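Local structure of eukaryotic translation initiation factor 4E type 5 (7KCJ) at residues S165-A169 with N187-A191; L115-V119 with F171-M176; Y93-I99 with W158-S162; P87-E91 with V155-L159; L14-W18 with P134-V138. The protein probably binds the 7-methylguanosine cap of messenger RNA and serves as a translation initiation factor in the trypanosomatid parasite Leishmania major. All coordinates share one frame; numbering follows the deposited sequence.

Interaction 1 of 5, residues S165-A169 with N187-A191; sequences SHAVA and NIAEA
Glu190 and Ser165 meet because of how each leaves its backbone: CG of Glu190 lies beside its own N (chi1 -60°), and an extended chain carries the carboxylate to the helix, while OG of Ser165 sits opposite its N (chi1 -165°) and faces the strand. In the eIF4E fold, a curved antiparallel sheet with helices on its convex side, this is where an outermost strand, 186-191, runs almost antiparallel to the first turn of helix 165-178, their local axes 9.5 Å apart. Ser165 OG lies 2.9 Å from Glu190 OE1, a hydrogen bond in distance, although the hydroxyl proton has another acceptor within reach. The same oxygen is near His166 N, but the angle there is too poor for a bond. Facing the start of a helix may nonetheless suit a negative charge. The other carboxylate oxygen, OE2, comes in at the edge of the His166 ring with the two flat groups only 24° apart; it stays 4.0 Å from ND1, not in contact, and the charge of the histidine is not known. Beneath these polar groups Ala169 closes the contact. Its methyl touches Ile188 and Glu190, the two strand residues that point at the helix. Ile188 also packs on Ile99 of strand 97-103, next to it in the sheet. Ala169 CB is 4.4 Å from Ile188 CG2 and 3.8 Å from Glu190 CD.

Interaction 2 of 5, residues L115-V119 with F171-M176; sequences LVLAV and FLAEAM
The helical segments 115-119 and 171-176 pass with their axes 11.3 Å apart at closest and their directions 136° from parallel, and Leu115 stands across from Ala175 as Val116 does from Leu172. Everything that touches is hydrocarbon or thioether. Leu115, its CG pointing away from the backbone N (chi1 172°), pushes its fork at the other helix. CD1 and CD2 straddle the methyl of Ala175, with CD2 at 3.7 Å from Ala175 CB, and CD2 also reaches the flank of Met176, 3.8 Å from its CG. The bend of Met176 at chi2 (-82°) keeps SD as well as CG beside Leu115 CD2. Leu172 reaches back across with its own CD2, which packs among Leu115, Val116 and Val119, and its closest neighbour is Val119 CG2 at 3.6 Å. The second branch of Val119 has a different partner: CG1 arrives in the plane of the Phe171 ring, 3.4 Å from CE2, so Val119 meets the rim of the ring, not a face. In the eIF4E fold these are two helices of the convex side, lying over the sheet. Val116 and Leu172 both rest on Ile101 of strand 97-103, and Val116 reaches Val155 and Val157 as well. With no hydrogen bond or charge passing between the segments, the helices are held here by shape and by burial of apolar surface, and their mutual angle probably reflects how the branched side chains fit.

Interaction 3 of 5, residues Y93-I99 with W158-S162; sequences YPNGSRI and WLSDS
Tyr93 crosses to the strand end at 158-162 with its ring laid along two residues. From CB, with chi1 turned to -39°, CG passes 4.3 Å from Leu159 O. One rim then follows Ser160: CD1 is 3.7 Å from Ser160 CB, and CE1 is a little farther from the same atom. On the other rim CE2 meets Trp158, whose CE3 lies 3.7 Å away in the plane of the tyrosine ring, at its edge. The tip, OH, passes on to Val138 of strand 136-143. Tyr93 opens a type I turn that ends at Gly96, where the chain enters an antiparallel pairing. Ser97 and Leu159 form a hydrogen-bonded pair. Leu159 N gives the straighter bond, 2.8 Å to Ser97 O, and Ser97 N the longer, at 3.2 Å to Leu159 O. Arg98 and Trp158 form the next, non-hydrogen-bonded pair. Past the strands, Ser162 N reaches Asn95 O at 2.9 Å in the carbonyl plane, tying the turn to segment 158-162, and a water donates to Ser160 O at 2.6 Å and accepts only a weak bond from Asn95 N. The pairing thus lies at one end of neighbouring strands 97-103 and 153-159 of the eIF4E sheet. Ser97, Ile99 and Leu159 face Ser165 of helix 165-178, while Arg98 and Trp158 lie on the helix-free face, where Arg98 NE bonds Ser192 O.

Interaction 4 of 5, residues P87-E91 with V155-L159; sequences PPSYE and VEVWL
Tyr90 brings the CD1-CE1 side of its ring over one face of the Trp158 indole, CE1 standing 3.0 Å above the plane and displaced toward the rim. The two ring planes are 44° apart, so the pair is neither a stack nor a T-shape. The closest atoms are Tyr90 CE1 and Trp158 CZ2, at 3.3 Å. At the indole edge lie two very different groups. Ser89 N and the Pro88 carbonyl carbon approach the six-membered ring, with Pro88 CB at 3.8 Å from CZ3, whereas Glu156 OE1 occupies the pyrrole side and accepts a hydrogen bond from Trp158 NE1 (3.0 Å, 170° at the hydrogen). That bond is nearly coplanar with the indole but comes onto OE1 from above the carboxylate plane, and it would help fix the rotation of the indole beside the tyrosine. The strand carrying Trp158 and Glu156 belongs to the curved sheet of the eIF4E fold, and both residues point from its concave, helix-free face, the side on which relatives in this family bind the mRNA cap. Loop 87-91, between strands 77-82 and 97-103, drapes over this face. Glu156, extended throughout (chi1 174°), is gripped further by salt bridges, OE1 with Arg98 and OE2 with Arg140, which would probably keep it ionised. Tyr90 OH comes to 3.6 Å from the same OE1 without bonding to it, and Phe193 meets both rings.

Interaction 5 of 5, residues L14-W18 with P134-V138; sequences LRDKW and PVCDV
Arg15 lays its guanidinium flat against Pro134, whose CB is centred over one face and 3.4 Å from CZ. This contact spans the sheet of the eIF4E fold between strands 13-23 and 136-143, which are separated in strand order by 77-82. CG of Arg15 takes the position between N and carbonyl carbon (chi1 61°), and an extended chain then slides past the proline. NH2 points at the opposite backbone and forms a long salt bridge, 4.0 Å, to Asp137 OD1. Its approach to Cys136 O is too short and badly angled to count as a hydrogen bond. Below the arginine, the Trp18 indole turns its edge to Cys136 O, in the ring plane and 3.3 Å from CH2, and CZ3 is 3.5 Å from Asp137 O. The next shell sets these groups in place. Arg15 NE is bonded to Val120 O on helix 108-121, which also packs on Trp18 through Val120 and Met121, while Asp137 OD1 has a stronger partner in Arg82. Across the corner at 15 and 16, Trp18 NE1 donates to Arg15 O at 2.9 Å, nearly in line with the carbonyl, but the N-H...O angle is only 131°, Arg15 O lying out of the indole plane.

Interactions 1 and 2 both use helix 165-178 and touch through Ile188, which packs on Ala173: the latter is wholly apolar, faces another helix and has no exposed touching residue, whereas the former, at the sheet margin, has two and adds a carboxylate and a hydroxyl to a small methyl contact. Interactions 3 and 4 share Trp158, but one is mainly backbone pairing and the other a meeting of rings over the concave face. Interaction 5, farther across the sheet, mixes guanidinium and indole packing and adjoins both through strand 136-143, where Val138 O probably accepts a hydrogen bond from Trp158 N. All are partly buried, interaction 4 nearest the chain centre, about 8 Å away centre to centre.

Interaction 1 of 5, residues S165-A169 with N187-A191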
# COMPACT_ATOMS: atom_id res chain seq x y z
N SER A 165 -15.36 5.19 -1.70
CA SER A 165 -14.93 3.80 -1.82
C SER A 165 -15.46 3.08 -3.06
O SER A 165 -14.66 2.50 -3.79
CB SER A 165 -15.30 3.05 -0.54
OG SER A 165 -14.62 1.81 -0.46
N HIS A 166 -16.78 3.11 -3.29
CA HIS A 166 -17.35 2.42 -4.44
C HIS A 166 -16.78 2.94 -5.77
O HIS A 166 -16.40 2.13 -6.60
CB HIS A 166 -18.88 2.44 -4.42
CG HIS A 166 -19.49 1.62 -5.52
ND1 HIS A 166 -19.26 0.26 -5.62
CD2 HIS A 166 -20.30 2.01 -6.54
CE1 HIS A 166 -19.93 -0.14 -6.68
NE2 HIS A 166 -20.58 0.87 -7.27
N ALA A 167 -16.68 4.26 -5.95
CA ALA A 167 -16.13 4.82 -7.18
C ALA A 167 -14.66 4.43 -7.40
O ALA A 167 -14.29 4.10 -8.52
CB ALA A 167 -16.28 6.33 -7.19
N VAL A 168 -13.83 4.45 -6.33
CA VAL A 168 -12.43 4.10 -6.44
C VAL A 168 -12.29 2.60 -6.74
O VAL A 168 -11.53 2.22 -7.63
CB VAL A 168 -11.65 4.48 -5.14
CG1 VAL A 168 -10.24 3.92 -5.15
CG2 VAL A 168 -11.61 5.99 -4.95
N ALA A 169 -13.02 1.75 -6.00
CA ALA A 169 -12.95 0.31 -6.21
C ALA A 169 -13.41 -0.07 -7.61
O ALA A 169 -12.75 -0.89 -8.25
CB ALA A 169 -13.79 -0.41 -5.17
N ASN A 187 -8.03 -10.06 -6.63
CA ASN A 187 -9.34 -9.73 -6.07
C ASN A 187 -9.33 -8.37 -5.38
O ASN A 187 -8.30 -7.94 -4.83
CB ASN A 187 -9.91 -10.83 -5.18
CG ASN A 187 -9.01 -11.19 -4.05
OD1 ASN A 187 -8.94 -10.46 -3.04
ND2 ASN A 187 -8.30 -12.32 -4.20
N ILE A 188 -10.47 -7.68 -5.45
CA ILE A 188 -10.62 -6.37 -4.86
C ILE A 188 -11.74 -6.44 -3.85
O ILE A 188 -12.82 -6.95 -4.15
CB ILE A 188 -10.91 -5.29 -5.94
CG1 ILE A 188 -9.79 -5.25 -6.99
CG2 ILE A 188 -11.09 -3.91 -5.29
CD1 ILE A 188 -10.08 -4.46 -8.18
N ALA A 189 -11.49 -5.92 -2.65
CA ALA A 189 -12.50 -5.92 -1.61
C ALA A 189 -12.54 -4.58 -0.90
O ALA A 189 -11.52 -3.92 -0.75
CB ALA A 189 -12.20 -7.02 -0.60
N GLU A 190 -13.73 -4.16 -0.48
CA GLU A 190 -13.91 -2.93 0.30
C GLU A 190 -14.22 -3.36 1.72
O GLU A 190 -15.02 -4.28 1.93
CB GLU A 190 -15.07 -2.11 -0.24
CG GLU A 190 -14.89 -1.68 -1.68
CD GLU A 190 -16.15 -1.07 -2.25
OE1 GLU A 190 -16.53 0.04 -1.81
OE2 GLU A 190 -16.77 -1.71 -3.13
N ALA A 191 -13.60 -2.71 2.69
CA ALA A 191 -13.82 -3.05 4.09
C ALA A 191 -13.63 -1.86 5.00
O ALA A 191 -12.93 -0.91 4.65
CB ALA A 191 -12.86 -4.18 4.51

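Interaction 2 of 5, residues L115-V119 with F171-M176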
# COMPACT_ATOMS: atom_id res chain seq x y z
N LEU A 115 -0.49 0.12 -11.33
CA LEU A 115 -1.75 0.82 -11.42
C LEU A 115 -2.15 1.45 -10.10
O LEU A 115 -2.50 2.63 -10.08
CB LEU A 115 -2.85 -0.12 -11.94
CG LEU A 115 -4.27 0.45 -11.91
CD1 LEU A 115 -4.51 1.39 -13.09
CD2 LEU A 115 -5.28 -0.65 -11.89
N VAL A 116 -2.09 0.69 -8.99
CA VAL A 116 -2.48 1.20 -7.68
C VAL A 116 -1.57 2.34 -7.24
O VAL A 116 -2.06 3.40 -6.81
CB VAL A 116 -2.55 0.08 -6.61
CG1 VAL A 116 -2.96 0.65 -5.27
CG2 VAL A 116 -3.55 -1.00 -7.03
N LEU A 117 -0.23 2.18 -7.43
CA LEU A 117 0.73 3.24 -7.09
C LEU A 117 0.40 4.53 -7.86
O LEU A 117 0.35 5.60 -7.27
CB LEU A 117 2.18 2.81 -7.39
CG LEU A 117 2.80 1.76 -6.44
CD1 LEU A 117 4.16 1.33 -6.92
CD2 LEU A 117 2.89 2.27 -4.99
N ALA A 118 0.06 4.40 -9.15
CA ALA A 118 -0.30 5.54 -9.99
C ALA A 118 -1.63 6.19 -9.60
O ALA A 118 -1.67 7.41 -9.44
CB ALA A 118 -0.31 5.15 -11.46
N VAL A 119 -2.70 5.40 -9.41
CA VAL A 119 -3.99 5.95 -9.04
C VAL A 119 -3.95 6.67 -7.67
O VAL A 119 -4.60 7.70 -7.49
CB VAL A 119 -5.15 4.92 -9.13
CG1 VAL A 119 -5.38 4.38 -10.54
CG2 VAL A 119 -5.05 3.82 -8.10
N PHE A 171 -13.33 1.90 -10.28
CA PHE A 171 -12.32 2.43 -11.20
C PHE A 171 -11.16 1.43 -11.31
O PHE A 171 -10.71 1.15 -12.41
CB PHE A 171 -11.79 3.79 -10.72
CG PHE A 171 -10.70 4.29 -11.63
CD1 PHE A 171 -10.99 4.79 -12.89
CD2 PHE A 171 -9.36 4.17 -11.28
CE1 PHE A 171 -9.99 5.21 -13.75
CE2 PHE A 171 -8.36 4.59 -12.14
CZ PHE A 171 -8.67 5.12 -13.36
N LEU A 172 -10.70 0.89 -10.17
CA LEU A 172 -9.60 -0.06 -10.16
C LEU A 172 -10.02 -1.35 -10.89
O LEU A 172 -9.23 -1.88 -11.66
CB LEU A 172 -9.16 -0.38 -8.73
CG LEU A 172 -8.44 0.72 -7.99
CD1 LEU A 172 -8.35 0.41 -6.48
CD2 LEU A 172 -7.09 0.94 -8.59
N ALA A 173 -11.26 -1.82 -10.67
CA ALA A 173 -11.73 -3.05 -11.31
C ALA A 173 -11.84 -2.90 -12.82
O ALA A 173 -11.49 -3.82 -13.55
CB ALA A 173 -13.07 -3.47 -10.72
N GLU A 174 -12.34 -1.75 -13.31
CA GLU A 174 -12.43 -1.54 -14.75
C GLU A 174 -11.02 -1.43 -15.37
O GLU A 174 -10.81 -1.95 -16.46
CB GLU A 174 -13.28 -0.31 -15.08
CG GLU A 174 -14.74 -0.51 -14.76
CD GLU A 174 -15.63 0.56 -15.35
OE1 GLU A 174 -15.20 1.74 -15.38
OE2 GLU A 174 -16.75 0.23 -15.78
N ALA A 175 -10.03 -0.82 -14.64
CA ALA A 175 -8.66 -0.68 -15.14
C ALA A 175 -7.88 -2.00 -15.19
O ALA A 175 -7.09 -2.20 -16.10
CB ALA A 175 -7.89 0.36 -14.34
N MET A 176 -8.11 -2.89 -14.21
CA MET A 176 -7.46 -4.19 -14.17
C MET A 176 -8.00 -5.09 -15.30
O MET A 176 -7.21 -5.82 -15.93
CB MET A 176 -7.65 -4.84 -12.79
CG MET A 176 -6.97 -4.05 -11.66
SD MET A 176 -5.21 -4.45 -11.58
CE MET A 176 -5.25 -5.99 -10.68

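Interaction 3 of 5, residues Y93-I99 with W158-S162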
# COMPACT_ATOMS: atom_id res chain seq x y z
N TYR A 93 -8.59 8.70 10.41
CA TYR A 93 -9.74 8.86 9.53
C TYR A 93 -11.00 8.39 10.21
O TYR A 93 -11.40 7.24 10.02
CB TYR A 93 -9.56 8.11 8.19
CG TYR A 93 -8.16 8.21 7.64
CD1 TYR A 93 -7.69 9.39 7.10
CD2 TYR A 93 -7.27 7.16 7.77
CE1 TYR A 93 -6.39 9.51 6.64
CE2 TYR A 93 -5.97 7.25 7.30
CZ TYR A 93 -5.53 8.43 6.73
OH TYR A 93 -4.23 8.55 6.33
N PRO A 94 -11.67 9.25 10.98
CA PRO A 94 -12.93 8.82 11.61
C PRO A 94 -14.02 8.51 10.57
O PRO A 94 -14.95 7.76 10.86
CB PRO A 94 -13.32 10.02 12.50
CG PRO A 94 -12.17 10.98 12.43
CD PRO A 94 -11.35 10.67 11.24
N ASN A 95 -13.90 9.11 9.37
CA ASN A 95 -14.83 8.99 8.24
C ASN A 95 -14.31 8.08 7.11
O ASN A 95 -14.93 8.02 6.06
CB ASN A 95 -15.04 10.38 7.63
CG ASN A 95 -15.44 11.43 8.64
OD1 ASN A 95 -14.84 12.51 8.74
ND2 ASN A 95 -16.46 11.10 9.41
N GLY A 96 -13.20 7.40 7.33
CA GLY A 96 -12.55 6.65 6.28
C GLY A 96 -12.82 5.17 6.23
O GLY A 96 -13.54 4.62 7.06
N SER A 97 -12.22 4.51 5.25
CA SER A 97 -12.33 3.06 5.09
C SER A 97 -11.15 2.55 4.21
O SER A 97 -10.24 3.34 3.90
CB SER A 97 -13.70 2.66 4.55
OG SER A 97 -13.95 3.17 3.25
N ARG A 98 -11.13 1.25 3.87
CA ARG A 98 -10.01 0.71 3.11
C ARG A 98 -10.41 -0.20 1.96
O ARG A 98 -11.51 -0.74 1.94
CB ARG A 98 -9.02 0.01 4.05
CG ARG A 98 -9.57 -1.25 4.66
CD ARG A 98 -8.73 -1.74 5.82
NE ARG A 98 -9.38 -2.86 6.50
CZ ARG A 98 -8.76 -3.94 6.95
NH1 ARG A 98 -7.45 -4.07 6.79
NH2 ARG A 98 -9.45 -4.91 7.53
N ILE A 99 -9.49 -0.35 0.99
CA ILE A 99 -9.66 -1.24 -0.15
C ILE A 99 -8.47 -2.19 -0.15
O ILE A 99 -7.33 -1.75 -0.09
CB ILE A 99 -9.78 -0.44 -1.49
CG1 ILE A 99 -11.10 0.33 -1.56
CG2 ILE A 99 -9.62 -1.37 -2.69
CD1 ILE A 99 -11.13 1.33 -2.67
N TRP A 158 -5.83 3.18 2.21
CA TRP A 158 -6.68 3.85 3.20
C TRP A 158 -7.25 5.12 2.62
O TRP A 158 -6.49 5.97 2.17
CB TRP A 158 -5.94 4.17 4.51
CG TRP A 158 -5.47 2.99 5.32
CD1 TRP A 158 -5.68 1.67 5.06
CD2 TRP A 158 -4.68 3.04 6.51
NE1 TRP A 158 -5.07 0.89 6.02
CE2 TRP A 158 -4.45 1.71 6.92
CE3 TRP A 158 -4.15 4.08 7.29
CZ2 TRP A 158 -3.68 1.40 8.04
CZ3 TRP A 158 -3.42 3.76 8.43
CH2 TRP A 158 -3.21 2.44 8.80
N LEU A 159 -8.57 5.22 2.58
CA LEU A 159 -9.24 6.40 2.06
C LEU A 159 -9.68 7.27 3.23
O LEU A 159 -10.20 6.74 4.21
CB LEU A 159 -10.48 6.03 1.22
CG LEU A 159 -10.50 4.74 0.38
CD1 LEU A 159 -11.73 4.67 -0.42
CD2 LEU A 159 -9.38 4.69 -0.57
N SER A 160 -9.54 8.59 3.12
CA SER A 160 -9.99 9.49 4.19
C SER A 160 -11.52 9.68 4.17
O SER A 160 -12.11 10.03 5.20
CB SER A 160 -9.28 10.83 4.11
OG SER A 160 -9.58 11.51 2.90
N ASP A 161 -12.18 9.40 3.02
CA ASP A 161 -13.63 9.51 2.90
C ASP A 161 -14.21 8.19 2.37
O ASP A 161 -14.02 7.86 1.20
CB ASP A 161 -14.01 10.69 2.01
CG ASP A 161 -15.49 10.89 1.80
OD1 ASP A 161 -16.29 10.23 2.50
OD2 ASP A 161 -15.86 11.71 0.94
N SER A 162 -14.93 7.47 3.22
CA SER A 162 -15.55 6.19 2.91
C SER A 162 -16.63 6.27 1.83
O SER A 162 -16.92 5.27 1.18
CB SER A 162 -16.10 5.53 4.16
OG SER A 162 -17.22 6.23 4.66
O HOH W 1 -11.51 10.67 7.60

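Interaction 4 of 5, residues P87-E91 with V155-L159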
# COMPACT_ATOMS: atom_id res chain seq x y z
N PRO A 87 4.39 6.67 11.98
CA PRO A 87 3.58 5.49 11.61
C PRO A 87 2.11 5.86 11.45
O PRO A 87 1.56 6.50 12.33
CB PRO A 87 3.81 4.53 12.78
CG PRO A 87 5.14 4.93 13.36
CD PRO A 87 5.15 6.43 13.23
N PRO A 88 1.51 5.57 10.29
CA PRO A 88 0.10 5.95 10.09
C PRO A 88 -0.85 5.11 10.94
O PRO A 88 -0.57 3.95 11.23
CB PRO A 88 -0.13 5.74 8.60
CG PRO A 88 0.87 4.71 8.21
CD PRO A 88 2.06 4.84 9.12
N SER A 89 -1.95 5.71 11.37
CA SER A 89 -2.93 5.07 12.23
C SER A 89 -4.33 5.13 11.62
O SER A 89 -4.67 6.12 10.99
CB SER A 89 -2.93 5.79 13.58
OG SER A 89 -3.96 5.35 14.45
N TYR A 90 -5.16 4.10 11.90
CA TYR A 90 -6.58 4.01 11.48
C TYR A 90 -7.39 5.19 12.03
O TYR A 90 -8.37 5.62 11.44
CB TYR A 90 -7.26 2.74 12.07
CG TYR A 90 -6.91 1.42 11.42
CD1 TYR A 90 -6.65 1.33 10.06
CD2 TYR A 90 -6.90 0.24 12.16
CE1 TYR A 90 -6.39 0.11 9.46
CE2 TYR A 90 -6.60 -0.98 11.57
CZ TYR A 90 -6.34 -1.04 10.22
OH TYR A 90 -6.04 -2.24 9.61
N GLU A 91 -7.02 5.64 13.22
CA GLU A 91 -7.62 6.70 14.03
C GLU A 91 -7.58 8.06 13.33
O GLU A 91 -8.36 8.92 13.69
CB GLU A 91 -6.85 6.78 15.36
CG GLU A 91 -7.65 7.23 16.55
CD GLU A 91 -6.87 7.23 17.85
OE1 GLU A 91 -5.86 6.48 17.94
OE2 GLU A 91 -7.26 7.96 18.79
N VAL A 155 -2.06 -5.22 -1.46
CA VAL A 155 -1.98 -3.78 -1.38
C VAL A 155 -3.21 -3.30 -0.62
O VAL A 155 -4.34 -3.70 -0.92
CB VAL A 155 -1.87 -3.10 -2.76
CG1 VAL A 155 -1.69 -1.59 -2.61
CG2 VAL A 155 -0.71 -3.69 -3.57
N GLU A 156 -3.00 -2.53 0.43
CA GLU A 156 -4.06 -1.99 1.27
C GLU A 156 -4.07 -0.47 1.09
O GLU A 156 -3.06 0.18 1.34
CB GLU A 156 -3.80 -2.36 2.74
CG GLU A 156 -4.76 -1.74 3.75
CD GLU A 156 -4.47 -2.11 5.20
OE1 GLU A 156 -5.40 -2.05 6.03
OE2 GLU A 156 -3.31 -2.48 5.50
N VAL A 157 -5.20 0.09 0.66
CA VAL A 157 -5.33 1.53 0.44
C VAL A 157 -6.26 2.13 1.48
O VAL A 157 -7.38 1.67 1.60
CB VAL A 157 -5.92 1.81 -0.98
CG1 VAL A 157 -5.85 3.31 -1.30
CG2 VAL A 157 -5.23 0.98 -2.07
N TRP A 158 -5.83 3.18 2.21
CA TRP A 158 -6.68 3.85 3.20
C TRP A 158 -7.25 5.12 2.62
O TRP A 158 -6.49 5.97 2.17
CB TRP A 158 -5.94 4.17 4.51
CG TRP A 158 -5.47 2.99 5.32
CD1 TRP A 158 -5.68 1.67 5.06
CD2 TRP A 158 -4.68 3.04 6.51
NE1 TRP A 158 -5.07 0.89 6.02
CE2 TRP A 158 -4.45 1.71 6.92
CE3 TRP A 158 -4.15 4.08 7.29
CZ2 TRP A 158 -3.68 1.40 8.04
CZ3 TRP A 158 -3.42 3.76 8.43
CH2 TRP A 158 -3.21 2.44 8.80
N LEU A 159 -8.57 5.22 2.58
CA LEU A 159 -9.24 6.40 2.06
C LEU A 159 -9.68 7.27 3.23
O LEU A 159 -10.20 6.74 4.21
CB LEU A 159 -10.48 6.03 1.22
CG LEU A 159 -10.50 4.74 0.38
CD1 LEU A 159 -11.73 4.67 -0.42
CD2 LEU A 159 -9.38 4.69 -0.57

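Interaction 5 of 5, residues L14-W18 with P134-V138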
# COMPACT_ATOMS: atom_id res chain seq x y z
N LEU A 14 4.45 13.38 -8.28
CA LEU A 14 3.44 12.83 -7.39
C LEU A 14 2.70 14.00 -6.78
O LEU A 14 3.29 15.09 -6.63
CB LEU A 14 4.09 12.04 -6.23
CG LEU A 14 5.12 11.00 -6.62
CD1 LEU A 14 5.77 10.42 -5.39
CD2 LEU A 14 4.50 9.91 -7.51
N ARG A 15 1.43 13.78 -6.37
CA ARG A 15 0.69 14.84 -5.70
C ARG A 15 1.24 14.95 -4.26
O ARG A 15 1.44 13.94 -3.59
CB ARG A 15 -0.83 14.58 -5.73
CG ARG A 15 -1.24 13.30 -5.03
CD ARG A 15 -2.71 13.01 -5.20
NE ARG A 15 -3.12 11.93 -4.31
CZ ARG A 15 -3.67 12.11 -3.11
NH1 ARG A 15 -3.94 13.33 -2.68
NH2 ARG A 15 -4.00 11.07 -2.37
N ASP A 16 1.59 16.17 -3.83
CA ASP A 16 2.19 16.39 -2.49
C ASP A 16 3.45 15.47 -2.30
O ASP A 16 3.96 14.97 -3.29
CB ASP A 16 1.11 16.15 -1.41
CG ASP A 16 -0.16 16.93 -1.62
OD1 ASP A 16 -0.11 18.17 -1.56
OD2 ASP A 16 -1.21 16.30 -1.82
N LYS A 17 3.90 15.19 -1.08
CA LYS A 17 5.01 14.26 -0.86
C LYS A 17 4.53 13.07 -0.04
O LYS A 17 3.56 13.18 0.71
CB LYS A 17 6.22 14.95 -0.21
CG LYS A 17 5.83 15.90 0.92
CD LYS A 17 7.02 16.45 1.69
CE LYS A 17 6.58 17.28 2.87
NZ LYS A 17 7.72 17.61 3.77
N TRP A 18 5.20 11.93 -0.19
CA TRP A 18 4.84 10.71 0.52
C TRP A 18 6.07 10.21 1.27
O TRP A 18 7.16 10.19 0.69
CB TRP A 18 4.36 9.64 -0.50
CG TRP A 18 3.15 10.09 -1.28
CD1 TRP A 18 3.11 11.02 -2.28
CD2 TRP A 18 1.80 9.63 -1.11
NE1 TRP A 18 1.82 11.17 -2.74
CE2 TRP A 18 0.99 10.35 -2.02
CE3 TRP A 18 1.20 8.66 -0.30
CZ2 TRP A 18 -0.39 10.14 -2.12
CZ3 TRP A 18 -0.17 8.48 -0.38
CH2 TRP A 18 -0.95 9.21 -1.29
N PRO A 134 -8.59 13.82 -4.82
CA PRO A 134 -8.03 12.56 -4.31
C PRO A 134 -8.16 12.39 -2.80
O PRO A 134 -7.92 13.31 -2.02
CB PRO A 134 -6.59 12.59 -4.81
CG PRO A 134 -6.55 13.63 -5.89
CD PRO A 134 -7.55 14.65 -5.45
N VAL A 135 -8.54 11.18 -2.39
CA VAL A 135 -8.80 10.88 -0.99
C VAL A 135 -7.98 9.66 -0.44
O VAL A 135 -8.03 9.37 0.76
CB VAL A 135 -10.34 10.74 -0.88
CG1 VAL A 135 -10.81 9.36 -0.42
CG2 VAL A 135 -10.96 11.87 -0.06
N CYS A 136 -7.17 9.02 -1.29
CA CYS A 136 -6.32 7.90 -0.88
C CYS A 136 -5.04 8.46 -0.20
O CYS A 136 -4.19 9.01 -0.89
CB CYS A 136 -6.00 7.02 -2.09
SG CYS A 136 -7.46 6.41 -2.99
N ASP A 137 -4.90 8.37 1.15
CA ASP A 137 -3.74 8.96 1.84
C ASP A 137 -2.70 8.01 2.39
O ASP A 137 -1.66 8.49 2.83
CB ASP A 137 -4.17 9.86 2.99
CG ASP A 137 -4.99 11.04 2.55
OD1 ASP A 137 -4.65 11.63 1.50
OD2 ASP A 137 -5.98 11.36 3.23
N VAL A 138 -2.96 6.71 2.44
CA VAL A 138 -1.99 5.74 2.92
C VAL A 138 -2.04 4.52 2.02
O VAL A 138 -3.13 4.03 1.67
CB VAL A 138 -2.14 5.33 4.41
CG1 VAL A 138 -1.16 4.23 4.79
CG2 VAL A 138 -1.97 6.51 5.36